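Local coordinates for Atu0111 protein (Agrobacterium tumefaciens, PDB 2FSQ) that is of unknown function but has an alpha-beta barrel fold and belongs to the 2H clan, consistent with a phosphoesterase-like enzyme, at residues Q22-L27 with S184-W189; I15-H20 with F190-L195; A58-R63 with T78-L83. All blocks are in the same frame, centred on the assembly; numbering follows the deposited sequence.

Interaction 1: Q22-L27 with S184-W189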
ATOM      1  N   GLN A  22      19.996  -4.266 -10.989  1.00 21.99           N
ATOM      2  CA  GLN A  22      19.179  -5.478 -11.075  1.00 20.77           C
ATOM      3  C   GLN A  22      17.721  -5.021 -11.242  1.00 20.56           C
ATOM      4  O   GLN A  22      17.383  -3.882 -10.900  1.00 19.88           O
ATOM      5  CB  GLN A  22      19.342  -6.341  -9.819  1.00 21.64           C
ATOM      6  CG  GLN A  22      18.981  -5.613  -8.531  1.00 21.86           C
ATOM      7  CD  GLN A  22      19.290  -6.391  -7.276  1.00 21.50           C
ATOM      8  OE1 GLN A  22      20.293  -7.106  -7.194  1.00 23.44           O
ATOM      9  NE2 GLN A  22      18.446  -6.226  -6.271  1.00 22.49           N
ATOM     10  N   PRO A  23      16.862  -5.887 -11.800  1.00 19.40           N
ATOM     11  CA  PRO A  23      15.457  -5.498 -12.008  1.00 18.97           C
ATOM     12  C   PRO A  23      14.736  -5.311 -10.679  1.00 18.06           C
ATOM     13  O   PRO A  23      15.269  -5.722  -9.632  1.00 18.37           O
ATOM     14  CB  PRO A  23      14.866  -6.699 -12.762  1.00 18.91           C
ATOM     15  CG  PRO A  23      15.820  -7.852 -12.481  1.00 20.03           C
ATOM     16  CD  PRO A  23      17.161  -7.246 -12.294  1.00 19.89           C
ATOM     17  N   PRO A  24      13.514  -4.727 -10.711  1.00 17.23           N
ATOM     18  CA  PRO A  24      12.749  -4.652  -9.477  1.00 16.69           C
ATOM     19  C   PRO A  24      12.697  -6.011  -8.787  1.00 16.27           C
ATOM     20  O   PRO A  24      12.482  -7.049  -9.452  1.00 16.11           O
ATOM     21  CB  PRO A  24      11.357  -4.201  -9.959  1.00 16.32           C
ATOM     22  CG  PRO A  24      11.655  -3.341 -11.123  1.00 16.61           C
ATOM     23  CD  PRO A  24      12.779  -4.113 -11.835  1.00 17.71           C
ATOM     24  N   ARG A  25      12.892  -6.014  -7.466  0.50 15.96           N
ATOM     25  CA  ARG A  25      12.940  -7.260  -6.705  0.50 16.56           C
ATOM     26  C   ARG A  25      11.634  -8.055  -6.716  0.50 15.30           C
ATOM     27  O   ARG A  25      11.650  -9.278  -6.525  0.50 15.52           O
ATOM     28  CB  ARG A  25      13.436  -7.032  -5.267  0.50 16.69           C
ATOM     29  CG  ARG A  25      12.443  -6.395  -4.308  0.50 18.73           C
ATOM     30  CD  ARG A  25      13.090  -6.176  -2.924  0.50 18.79           C
ATOM     31  NE  ARG A  25      13.093  -7.385  -2.091  0.50 21.94           N
ATOM     32  CZ  ARG A  25      14.152  -8.161  -1.847  0.50 23.57           C
ATOM     33  NH1 ARG A  25      15.347  -7.885  -2.367  0.50 24.30           N
ATOM     34  NH2 ARG A  25      14.014  -9.235  -1.073  0.50 20.37           N
ATOM     35  N   HIS A  26      10.507  -7.376  -6.951  1.00 14.65           N
ATOM     36  CA  HIS A  26       9.224  -8.046  -6.987  1.00 13.47           C
ATOM     37  C   HIS A  26       9.009  -8.775  -8.329  1.00 12.48           C
ATOM     38  O   HIS A  26       8.100  -9.599  -8.440  1.00 12.96           O
ATOM     39  CB  HIS A  26       8.077  -7.055  -6.805  1.00 13.24           C
ATOM     40  CG  HIS A  26       7.804  -6.640  -5.389  1.00 14.34           C
ATOM     41  ND1 HIS A  26       7.597  -7.534  -4.353  1.00 15.34           N
ATOM     42  CD2 HIS A  26       7.585  -5.405  -4.872  1.00 17.91           C
ATOM     43  CE1 HIS A  26       7.328  -6.856  -3.248  1.00 17.30           C
ATOM     44  NE2 HIS A  26       7.308  -5.566  -3.539  1.00 18.92           N
ATOM     45  N   LEU A  27       9.815  -8.466  -9.350  1.00 12.13           N
ATOM     46  CA  LEU A  27       9.600  -9.084 -10.671  1.00 12.15           C
ATOM     47  C   LEU A  27       9.810 -10.601 -10.620  1.00 12.38           C
ATOM     48  O   LEU A  27      10.855 -11.070 -10.169  1.00 13.39           O
ATOM     49  CB  LEU A  27      10.531  -8.459 -11.699  1.00 12.48           C
ATOM     50  CG  LEU A  27      10.509  -9.085 -13.096  1.00 12.57           C
ATOM     51  CD1 LEU A  27       9.162  -8.916 -13.820  1.00 13.52           C
ATOM     52  CD2 LEU A  27      11.661  -8.580 -13.961  1.00 14.12           C
ATOM     53  N   SER A 184       0.378   1.370  -8.582  1.00 12.14           N
ATOM     54  CA  SER A 184       1.071   0.469  -9.512  1.00 11.98           C
ATOM     55  C   SER A 184       2.349  -0.049  -8.895  1.00 11.80           C
ATOM     56  O   SER A 184       2.818   0.465  -7.873  1.00 11.94           O
ATOM     57  CB  SER A 184       1.418   1.184 -10.829  1.00 13.01           C
ATOM     58  OG  SER A 184       2.535   2.034 -10.677  1.00 13.61           O
ATOM     59  N   TYR A 185       2.921  -1.051  -9.557  1.00 11.44           N
ATOM     60  CA  TYR A 185       4.269  -1.514  -9.262  1.00 11.52           C
ATOM     61  C   TYR A 185       5.161  -1.233 -10.454  1.00 12.46           C
ATOM     62  O   TYR A 185       4.740  -1.396 -11.601  1.00 12.39           O
ATOM     63  CB  TYR A 185       4.261  -3.017  -8.985  1.00 12.57           C
ATOM     64  CG  TYR A 185       3.697  -3.357  -7.634  1.00 12.77           C
ATOM     65  CD1 TYR A 185       4.551  -3.556  -6.545  1.00 13.90           C
ATOM     66  CD2 TYR A 185       2.325  -3.433  -7.423  1.00 12.81           C
ATOM     67  CE1 TYR A 185       4.048  -3.830  -5.291  1.00 13.71           C
ATOM     68  CE2 TYR A 185       1.809  -3.717  -6.153  1.00 11.56           C
ATOM     69  CZ  TYR A 185       2.684  -3.903  -5.099  1.00 12.74           C
ATOM     70  OH  TYR A 185       2.198  -4.193  -3.854  1.00 14.45           O
ATOM     71  N   ILE A 186       6.410  -0.880 -10.185  1.00 13.05           N
ATOM     72  CA  ILE A 186       7.387  -0.708 -11.262  1.00 13.08           C
ATOM     73  C   ILE A 186       7.793  -2.095 -11.781  1.00 13.26           C
ATOM     74  O   ILE A 186       8.286  -2.929 -11.015  1.00 13.41           O
ATOM     75  CB  ILE A 186       8.654   0.014 -10.771  1.00 14.22           C
ATOM     76  CG1 ILE A 186       8.291   1.298 -10.017  1.00 15.85           C
ATOM     77  CG2 ILE A 186       9.627   0.243 -11.936  1.00 16.68           C
ATOM     78  CD1 ILE A 186       7.721   2.360 -10.876  1.00 20.01           C
ATOM     79  N   VAL A 187       7.572  -2.339 -13.074  1.00 13.24           N
ATOM     80  CA  VAL A 187       7.988  -3.590 -13.710  1.00 12.79           C
ATOM     81  C   VAL A 187       9.390  -3.496 -14.307  1.00 13.27           C
ATOM     82  O   VAL A 187      10.179  -4.450 -14.200  1.00 12.84           O
ATOM     83  CB  VAL A 187       6.977  -4.013 -14.793  1.00 13.02           C
ATOM     84  CG1 VAL A 187       7.365  -5.374 -15.394  1.00 14.35           C
ATOM     85  CG2 VAL A 187       5.580  -4.058 -14.208  1.00 13.20           C
ATOM     86  N   SER A 188       9.693  -2.348 -14.929  1.00 13.44           N
ATOM     87  CA  SER A 188      11.039  -2.063 -15.438  1.00 14.96           C
ATOM     88  C   SER A 188      11.374  -0.614 -15.178  1.00 15.41           C
ATOM     89  O   SER A 188      10.485   0.233 -15.211  1.00 15.72           O
ATOM     90  CB  SER A 188      11.179  -2.388 -16.932  1.00 15.24           C
ATOM     91  OG  SER A 188      10.252  -1.667 -17.733  1.00 16.38           O
ATOM     92  N   TRP A 189      12.642  -0.342 -14.880  1.00 16.37           N
ATOM     93  CA  TRP A 189      13.062   1.006 -14.499  1.00 17.24           C
ATOM     94  C   TRP A 189      12.898   1.981 -15.662  1.00 18.12           C
ATOM     95  O   TRP A 189      12.944   1.586 -16.828  1.00 18.25           O
ATOM     96  CB  TRP A 189      14.508   0.992 -13.962  1.00 17.88           C
ATOM     97  CG  TRP A 189      14.721   0.026 -12.807  1.00 18.77           C
ATOM     98  CD1 TRP A 189      15.561  -1.062 -12.796  1.00 19.04           C
ATOM     99  CD2 TRP A 189      14.085   0.052 -11.525  1.00 18.15           C
ATOM    100  NE1 TRP A 189      15.484  -1.708 -11.583  1.00 19.91           N
ATOM    101  CE2 TRP A 189      14.601  -1.042 -10.776  1.00 17.27           C
ATOM    102  CE3 TRP A 189      13.163   0.910 -10.913  1.00 18.65           C
ATOM    103  CZ2 TRP A 189      14.191  -1.317  -9.465  1.00 18.84           C
ATOM    104  CZ3 TRP A 189      12.755   0.636  -9.602  1.00 19.93           C
ATOM    105  CH2 TRP A 189      13.280  -0.469  -8.891  1.00 18.85           C
TER

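Interaction 2: I15-H20 with F190-L195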
ATOM      1  N   ILE A  15      13.399   5.673  -9.427  1.00 23.63           N
ATOM      2  CA  ILE A  15      12.993   4.655 -10.398  1.00 23.33           C
ATOM      3  C   ILE A  15      13.779   4.698 -11.712  1.00 22.67           C
ATOM      4  O   ILE A  15      13.486   3.958 -12.656  1.00 22.03           O
ATOM      5  CB  ILE A  15      11.486   4.723 -10.669  1.00 23.40           C
ATOM      6  CG1 ILE A  15      11.138   6.018 -11.415  1.00 23.80           C
ATOM      7  CG2 ILE A  15      10.715   4.543  -9.349  1.00 25.06           C
ATOM      8  CD1 ILE A  15       9.771   6.032 -12.038  1.00 24.15           C
ATOM      9  N   SER A  16      14.777   5.567 -11.769  1.00 23.41           N
ATOM     10  CA  SER A  16      15.635   5.672 -12.929  1.00 22.85           C
ATOM     11  C   SER A  16      16.495   4.428 -13.103  1.00 23.56           C
ATOM     12  O   SER A  16      16.952   3.837 -12.117  1.00 23.61           O
ATOM     13  CB  SER A  16      16.545   6.885 -12.784  1.00 23.98           C
ATOM     14  OG  SER A  16      17.416   6.966 -13.900  1.00 23.96           O
ATOM     15  N   THR A  17      16.728   4.062 -14.363  1.00 22.46           N
ATOM     16  CA  THR A  17      17.625   2.951 -14.707  1.00 23.67           C
ATOM     17  C   THR A  17      19.004   3.174 -14.087  1.00 23.48           C
ATOM     18  O   THR A  17      19.674   2.228 -13.679  1.00 24.46           O
ATOM     19  CB  THR A  17      17.771   2.773 -16.242  1.00 22.53           C
ATOM     20  OG1 THR A  17      18.088   4.026 -16.858  1.00 25.24           O
ATOM     21  CG2 THR A  17      16.479   2.233 -16.870  1.00 24.20           C
ATOM     22  N   ALA A  18      19.406   4.437 -13.989  1.00 23.77           N
ATOM     23  CA  ALA A  18      20.713   4.807 -13.428  1.00 23.77           C
ATOM     24  C   ALA A  18      20.880   4.486 -11.936  1.00 24.15           C
ATOM     25  O   ALA A  18      22.002   4.508 -11.425  1.00 24.83           O
ATOM     26  CB  ALA A  18      20.968   6.294 -13.674  1.00 24.05           C
ATOM     27  N   ASN A  19      19.779   4.214 -11.236  1.00 23.59           N
ATOM     28  CA  ASN A  19      19.803   3.972  -9.785  1.00 23.85           C
ATOM     29  C   ASN A  19      19.842   2.487  -9.411  1.00 23.89           C
ATOM     30  O   ASN A  19      19.705   2.141  -8.234  1.00 23.89           O
ATOM     31  CB  ASN A  19      18.603   4.671  -9.116  1.00 24.50           C
ATOM     32  CG  ASN A  19      18.737   4.764  -7.593  1.00 24.98           C
ATOM     33  OD1 ASN A  19      19.698   5.333  -7.069  1.00 26.71           O
ATOM     34  ND2 ASN A  19      17.763   4.213  -6.877  1.00 26.24           N
ATOM     35  N   HIS A  20      20.030   1.610 -10.401  1.00 23.70           N
ATOM     36  CA  HIS A  20      19.818   0.159 -10.184  1.00 23.83           C
ATOM     37  C   HIS A  20      20.748  -0.747 -10.986  1.00 23.90           C
ATOM     38  O   HIS A  20      21.100  -0.414 -12.123  1.00 24.89           O
ATOM     39  CB  HIS A  20      18.367  -0.186 -10.512  1.00 23.96           C
ATOM     40  CG  HIS A  20      17.384   0.511  -9.637  1.00 21.76           C
ATOM     41  ND1 HIS A  20      17.064   0.057  -8.375  1.00 22.36           N
ATOM     42  CD2 HIS A  20      16.667   1.643  -9.828  1.00 21.16           C
ATOM     43  CE1 HIS A  20      16.179   0.873  -7.831  1.00 22.44           C
ATOM     44  NE2 HIS A  20      15.915   1.840  -8.695  1.00 22.65           N
ATOM     45  N   PHE A 190      12.672   3.251 -15.333  1.00 18.29           N
ATOM     46  CA  PHE A 190      12.414   4.281 -16.342  1.00 19.34           C
ATOM     47  C   PHE A 190      13.712   4.870 -16.865  1.00 20.65           C
ATOM     48  O   PHE A 190      14.623   5.156 -16.087  1.00 21.15           O
ATOM     49  CB  PHE A 190      11.603   5.442 -15.736  1.00 18.88           C
ATOM     50  CG  PHE A 190      10.132   5.164 -15.545  1.00 17.31           C
ATOM     51  CD1 PHE A 190       9.623   3.866 -15.429  1.00 17.64           C
ATOM     52  CD2 PHE A 190       9.252   6.236 -15.415  1.00 16.61           C
ATOM     53  CE1 PHE A 190       8.261   3.657 -15.226  1.00 16.20           C
ATOM     54  CE2 PHE A 190       7.904   6.037 -15.215  1.00 16.58           C
ATOM     55  CZ  PHE A 190       7.402   4.737 -15.116  1.00 17.31           C
ATOM     56  N   GLU A 191      13.790   5.063 -18.179  1.00 21.72           N
ATOM     57  CA  GLU A 191      14.893   5.819 -18.771  1.00 23.06           C
ATOM     58  C   GLU A 191      14.850   7.250 -18.248  1.00 22.50           C
ATOM     59  O   GLU A 191      13.763   7.821 -18.101  1.00 21.75           O
ATOM     60  CB  GLU A 191      14.823   5.804 -20.299  1.00 23.78           C
ATOM     61  CG  GLU A 191      15.052   4.426 -20.942  1.00 27.30           C
ATOM     62  CD  GLU A 191      16.490   3.908 -20.813  1.00 30.76           C
ATOM     63  OE1 GLU A 191      17.409   4.689 -20.469  1.00 34.49           O
ATOM     64  OE2 GLU A 191      16.709   2.700 -21.073  1.00 34.69           O
ATOM     65  N   PRO A 192      16.022   7.835 -17.935  1.00 22.39           N
ATOM     66  CA  PRO A 192      16.001   9.190 -17.353  1.00 22.13           C
ATOM     67  C   PRO A 192      15.343  10.286 -18.213  1.00 21.70           C
ATOM     68  O   PRO A 192      14.823  11.261 -17.666  1.00 21.44           O
ATOM     69  CB  PRO A 192      17.487   9.506 -17.117  1.00 22.81           C
ATOM     70  CG  PRO A 192      18.244   8.483 -17.856  1.00 23.63           C
ATOM     71  CD  PRO A 192      17.391   7.292 -18.040  1.00 22.67           C
ATOM     72  N   GLU A 193      15.340  10.134 -19.535  0.60 21.02           N
ATOM     73  CA  GLU A 193      14.852  11.207 -20.409  0.60 20.65           C
ATOM     74  C   GLU A 193      13.355  11.536 -20.260  0.60 19.77           C
ATOM     75  O   GLU A 193      12.924  12.650 -20.582  0.60 19.28           O
ATOM     76  CB  GLU A 193      15.216  10.944 -21.875  0.60 21.06           C
ATOM     77  CG  GLU A 193      16.720  11.046 -22.182  0.60 22.19           C
ATOM     78  CD  GLU A 193      17.523   9.801 -21.802  0.60 23.50           C
ATOM     79  OE1 GLU A 193      16.927   8.742 -21.497  0.60 22.66           O
ATOM     80  OE2 GLU A 193      18.772   9.885 -21.820  0.60 25.93           O
ATOM     81  N   CYS A 194      12.564  10.586 -19.758  1.00 19.28           N
ATOM     82  CA  CYS A 194      11.136  10.832 -19.551  1.00 17.99           C
ATOM     83  C   CYS A 194      10.796  11.409 -18.182  1.00 17.73           C
ATOM     84  O   CYS A 194       9.634  11.729 -17.919  1.00 16.45           O
ATOM     85  CB  CYS A 194      10.335   9.538 -19.722  1.00 17.89           C
ATOM     86  SG  CYS A 194      10.434   8.345 -18.348  1.00 18.09           S
ATOM     87  N   LEU A 195      11.792  11.514 -17.313  1.00 16.67           N
ATOM     88  CA  LEU A 195      11.529  11.921 -15.930  1.00 17.55           C
ATOM     89  C   LEU A 195      11.019  13.353 -15.770  1.00 16.82           C
ATOM     90  O   LEU A 195      10.113  13.574 -14.970  1.00 16.51           O
ATOM     91  CB  LEU A 195      12.723  11.611 -15.019  1.00 18.32           C
ATOM     92  CG  LEU A 195      13.092  10.124 -14.964  1.00 20.08           C
ATOM     93  CD1 LEU A 195      14.283   9.917 -14.031  1.00 22.33           C
ATOM     94  CD2 LEU A 195      11.914   9.243 -14.544  1.00 21.85           C
TER

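Interaction 3: A58-R63 with T78-L83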
ATOM      1  N   ALA A  58     -11.651  10.939  -7.558  1.00 15.62           N
ATOM      2  CA  ALA A  58     -10.464  11.774  -7.684  1.00 15.38           C
ATOM      3  C   ALA A  58      -9.210  10.910  -7.916  1.00 14.77           C
ATOM      4  O   ALA A  58      -8.367  11.216  -8.786  1.00 15.71           O
ATOM      5  CB  ALA A  58     -10.294  12.640  -6.448  1.00 16.16           C
ATOM      6  N   ILE A  59      -9.096   9.823  -7.151  1.00 14.64           N
ATOM      7  CA  ILE A  59      -7.918   8.964  -7.241  1.00 14.05           C
ATOM      8  C   ILE A  59      -7.895   8.242  -8.587  1.00 14.51           C
ATOM      9  O   ILE A  59      -6.828   8.106  -9.209  1.00 15.08           O
ATOM     10  CB  ILE A  59      -7.871   7.968  -6.062  1.00 14.12           C
ATOM     11  CG1 ILE A  59      -7.569   8.749  -4.768  1.00 13.71           C
ATOM     12  CG2 ILE A  59      -6.813   6.884  -6.323  1.00 13.23           C
ATOM     13  CD1 ILE A  59      -7.731   7.942  -3.484  1.00 14.15           C
ATOM     14  N   VAL A  60      -9.075   7.847  -9.050  1.00 14.48           N
ATOM     15  CA  VAL A  60      -9.195   7.176 -10.339  1.00 15.49           C
ATOM     16  C   VAL A  60      -8.784   8.122 -11.476  1.00 14.86           C
ATOM     17  O   VAL A  60      -8.146   7.695 -12.436  1.00 15.19           O
ATOM     18  CB  VAL A  60     -10.586   6.565 -10.530  1.00 15.37           C
ATOM     19  CG1 VAL A  60     -10.784   6.073 -11.968  1.00 16.72           C
ATOM     20  CG2 VAL A  60     -10.786   5.392  -9.564  1.00 17.69           C
ATOM     21  N   SER A  61      -9.103   9.412 -11.355  0.60 15.73           N
ATOM     22  CA  SER A  61      -8.632  10.400 -12.335  0.60 15.90           C
ATOM     23  C   SER A  61      -7.111  10.535 -12.366  0.60 15.59           C
ATOM     24  O   SER A  61      -6.509  10.629 -13.438  0.60 16.35           O
ATOM     25  CB  SER A  61      -9.274  11.764 -12.086  0.60 16.29           C
ATOM     26  OG  SER A  61     -10.644  11.737 -12.419  0.60 19.09           O
ATOM     27  N   THR A  62      -6.495  10.550 -11.186  1.00 15.37           N
ATOM     28  CA  THR A  62      -5.035  10.598 -11.082  1.00 15.63           C
ATOM     29  C   THR A  62      -4.440   9.363 -11.764  1.00 15.02           C
ATOM     30  O   THR A  62      -3.525   9.462 -12.581  1.00 15.56           O
ATOM     31  CB  THR A  62      -4.599  10.652  -9.599  1.00 15.62           C
ATOM     32  OG1 THR A  62      -5.245  11.762  -8.948  1.00 16.96           O
ATOM     33  CG2 THR A  62      -3.073  10.748  -9.459  1.00 15.09           C
ATOM     34  N   ARG A  63      -4.987   8.207 -11.415  1.00 15.33           N
ATOM     35  CA  ARG A  63      -4.590   6.924 -11.982  1.00 15.06           C
ATOM     36  C   ARG A  63      -4.693   6.903 -13.520  1.00 15.53           C
ATOM     37  O   ARG A  63      -3.776   6.414 -14.197  1.00 15.11           O
ATOM     38  CB  ARG A  63      -5.449   5.828 -11.354  1.00 14.56           C
ATOM     39  CG  ARG A  63      -5.142   4.405 -11.791  1.00 14.78           C
ATOM     40  CD  ARG A  63      -6.124   3.493 -11.095  1.00 13.41           C
ATOM     41  NE  ARG A  63      -5.961   2.076 -11.435  1.00 15.98           N
ATOM     42  CZ  ARG A  63      -6.438   1.489 -12.527  1.00 15.91           C
ATOM     43  NH1 ARG A  63      -7.139   2.191 -13.422  1.00 17.87           N
ATOM     44  NH2 ARG A  63      -6.210   0.185 -12.720  1.00 16.98           N
ATOM     45  N   THR A  78      -2.864  -2.034 -10.319  1.00 13.86           N
ATOM     46  CA  THR A  78      -3.782  -2.880  -9.577  1.00 13.85           C
ATOM     47  C   THR A  78      -5.230  -2.460  -9.903  1.00 14.24           C
ATOM     48  O   THR A  78      -5.471  -1.343 -10.357  1.00 14.47           O
ATOM     49  CB  THR A  78      -3.505  -2.717  -8.077  1.00 14.36           C
ATOM     50  OG1 THR A  78      -3.602  -1.322  -7.755  1.00 13.80           O
ATOM     51  CG2 THR A  78      -2.085  -3.175  -7.757  1.00 15.05           C
ATOM     52  N   PRO A  79      -6.205  -3.346  -9.661  1.00 14.37           N
ATOM     53  CA  PRO A  79      -7.600  -2.987  -9.968  1.00 14.54           C
ATOM     54  C   PRO A  79      -8.101  -1.818  -9.120  1.00 14.36           C
ATOM     55  O   PRO A  79      -7.717  -1.675  -7.966  1.00 14.22           O
ATOM     56  CB  PRO A  79      -8.389  -4.266  -9.621  1.00 15.25           C
ATOM     57  CG  PRO A  79      -7.349  -5.356  -9.738  1.00 15.04           C
ATOM     58  CD  PRO A  79      -6.085  -4.741  -9.198  1.00 15.12           C
ATOM     59  N   VAL A  80      -8.988  -1.008  -9.679  1.00 14.93           N
ATOM     60  CA  VAL A  80      -9.572   0.074  -8.905  1.00 15.17           C
ATOM     61  C   VAL A  80     -10.215  -0.452  -7.616  1.00 14.89           C
ATOM     62  O   VAL A  80     -10.066   0.154  -6.538  1.00 15.86           O
ATOM     63  CB  VAL A  80     -10.577   0.881  -9.751  1.00 15.74           C
ATOM     64  CG1 VAL A  80     -11.376   1.839  -8.861  1.00 16.64           C
ATOM     65  CG2 VAL A  80      -9.838   1.617 -10.869  1.00 17.68           C
ATOM     66  N   SER A  81     -10.894  -1.594  -7.685  1.00 14.69           N
ATOM     67  CA  SER A  81     -11.584  -2.103  -6.500  1.00 14.62           C
ATOM     68  C   SER A  81     -10.631  -2.606  -5.395  1.00 14.76           C
ATOM     69  O   SER A  81     -11.089  -2.910  -4.294  1.00 16.49           O
ATOM     70  CB  SER A  81     -12.568  -3.221  -6.847  1.00 15.94           C
ATOM     71  OG  SER A  81     -11.874  -4.339  -7.385  1.00 15.33           O
ATOM     72  N   SER A  82      -9.337  -2.726  -5.718  1.00 13.86           N
ATOM     73  CA  SER A  82      -8.320  -3.161  -4.748  1.00 13.38           C
ATOM     74  C   SER A  82      -7.668  -2.021  -4.004  1.00 13.05           C
ATOM     75  O   SER A  82      -6.885  -2.278  -3.102  1.00 12.94           O
ATOM     76  CB  SER A  82      -7.205  -3.961  -5.422  1.00 12.65           C
ATOM     77  OG  SER A  82      -6.348  -3.102  -6.164  1.00 13.02           O
ATOM     78  N   LEU A  83      -7.937  -0.779  -4.397  1.00 13.64           N
ATOM     79  CA  LEU A  83      -7.200   0.350  -3.828  1.00 12.74           C
ATOM     80  C   LEU A  83      -7.395   0.450  -2.326  1.00 13.23           C
ATOM     81  O   LEU A  83      -8.511   0.343  -1.809  1.00 14.23           O
ATOM     82  CB  LEU A  83      -7.595   1.659  -4.511  1.00 13.14           C
ATOM     83  CG  LEU A  83      -7.196   1.773  -5.991  1.00 14.44           C
ATOM     84  CD1 LEU A  83      -7.779   3.037  -6.657  1.00 15.69           C
ATOM     85  CD2 LEU A  83      -5.673   1.677  -6.225  1.00 16.44           C
TER
HETATM   86  O   HOH W   1      -4.334   1.150  -9.442  1.00 13.71           O

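Interaction 1: Q22-L27 with S184-W189
Pro24 and Trp189 carry the tight half of this contact. The proline ring lies against one face of the indole, its CG 3.9 Å from the centroid of the six-membered ring and only 20° off the normal, a CH-pi contact displaced toward the rim. Trp189 CG sits anti to its own carbonyl carbon, and from there the indole reaches across to meet the proline tip to tip. At the edge of the same indole, Trp189 NE1 gives its hydrogen to Gln22 O at 3.0 Å, nearly straight at 166°. That bond lies in the ring plane and uses a lone pair of the carbonyl, so it fixes the rotation of the indole while Pro24 covers the face. His20 stacks on the opposite face. The buried proline also leans on backbone: Pro24 CG comes to 3.4 Å from Ile186 O, and Pro24 CD to 3.5 Å from Val187 O.

Packing loosens along the type I turn from Pro24 to Leu27. His26 and Tyr185 form an offset edge-to-face pair, the tyrosine edge toward the imidazole face, with centroids 5.5 Å apart and planes at 86°. Leu27 CD1 meets Val187 CG1 at a relaxed 4.3 Å. On the outer side, the exposed side chains of Gln22 and Arg25 leave the backbone away from the 184-189 segment. The tyrosine hydroxyl is hydrogen-bonded to Arg30 NH1, and a bound acetic acid molecule, probably from the crystallisation liquor, lies about 4 Å from the Tyr185 side chain.

The N-terminal loop thus lies along the end of strand 184-186, which pairs antiparallel with strand 75-77 through Tyr185 and Ala76, while Ile186 packs on Leu75 and on Val141 beside strand 142-147.

Interaction 2: I15-H20 with F190-L195
The backbones join at a single parallel-type bridge between Ser16 and Phe190, in which Phe190 N donates to Ile15 O at 2.9 Å and Thr17 N donates to Phe190 O at 2.9 Å. The first bond lies in the plane of its carbonyl; in the second the donor stands above it. Ser16 CA adds a CA-H...O contact to Phe190 O.

Ile15 lies alongside Phe190 and sets its CD1 over one face of the phenyl ring, 3.6 Å from the centroid, a close CH-pi contact. The crowded first torsion, chi1 68°, with CG1 between the backbone N and the carbonyl carbon, brings the methyl there. Ser16 turns its hydroxyl back on its own chain: OG accepts from Ala18 N at 3.2 Å, an ST turn leading into the 3-10 segment 17-19. Thr17 crosses Pro192 at about a right angle, with Thr17 OG1 3.5 Å from Pro192 CD, on the more exposed flank.

Ser16 CB touches Leu195 CD1 at 4.0 Å, so the N-terminal loop packs on the first turn of helix 195-212, whose Trp198 meets Phe190 edge-to-face, while Ile15 rests on Pro140 between strands 133-139 and 142-147.

Interaction 3: A58-R63 with T78-L83
In this alpha-beta fold, helix 54-67 packs against the connection, with its 3-10 turn at 80-82, that leads into strand 84-92. Arg63 contributes most. Its chain leaves the helix with CG anti to the backbone N (chi1 -178°), stays extended as far as NE, then turns at the last torsion (chi4 -81°) to set the guanidinium by the carbonyl of buried Thr78. There Arg63 NH2 donates to Thr78 O at 2.9 Å, approaching from above the carbonyl plane. Water 1 accepts from Arg63 NE at 2.7 Å, so Thr78 O takes two bonds, one straight from NH2 and one from this water.

Val80 spreads its two methyls over different partners. CG2 lies over a face of the guanidinium, 3.8 Å from Arg63 NH1, and CG1 meets Val60 CG2 at 3.7 Å where the two valines cross at about a right angle. Deeper in, Leu83 slides past Ile59 in the opposite direction, with Leu83 CD1 4.0 Å from Ile59 CG2; both also rest on Leu49, and Ile59 reaches Leu209 of helix 195-212. The turn presenting Val80 is pinned at Pro79 O, which accepts from Ser82 N and, at 2.7 Å, from Ser82 OG on a lone pair.

How the interactions relate
From the N terminus, 15-20 comes first and closes the longest loop, meeting 190-195 at the start of helix 195-212. A few residues on, 22-27 closes the next with 184-189, and within that 58-63 and 78-83 close a short one of 14 residues. The three nest in this order and none cross. Interactions 1 and 2 are continuous: one run, 184-195, receives both halves of the N-terminal loop, and Ile186 CD1 packs on Ile15 CG2. Interaction 3 touches interaction 1 through Thr78 and Tyr185, but lies about 11 Å from interaction 2 at nearest atoms; it holds helix 54-67 on the turn before strand 84-92.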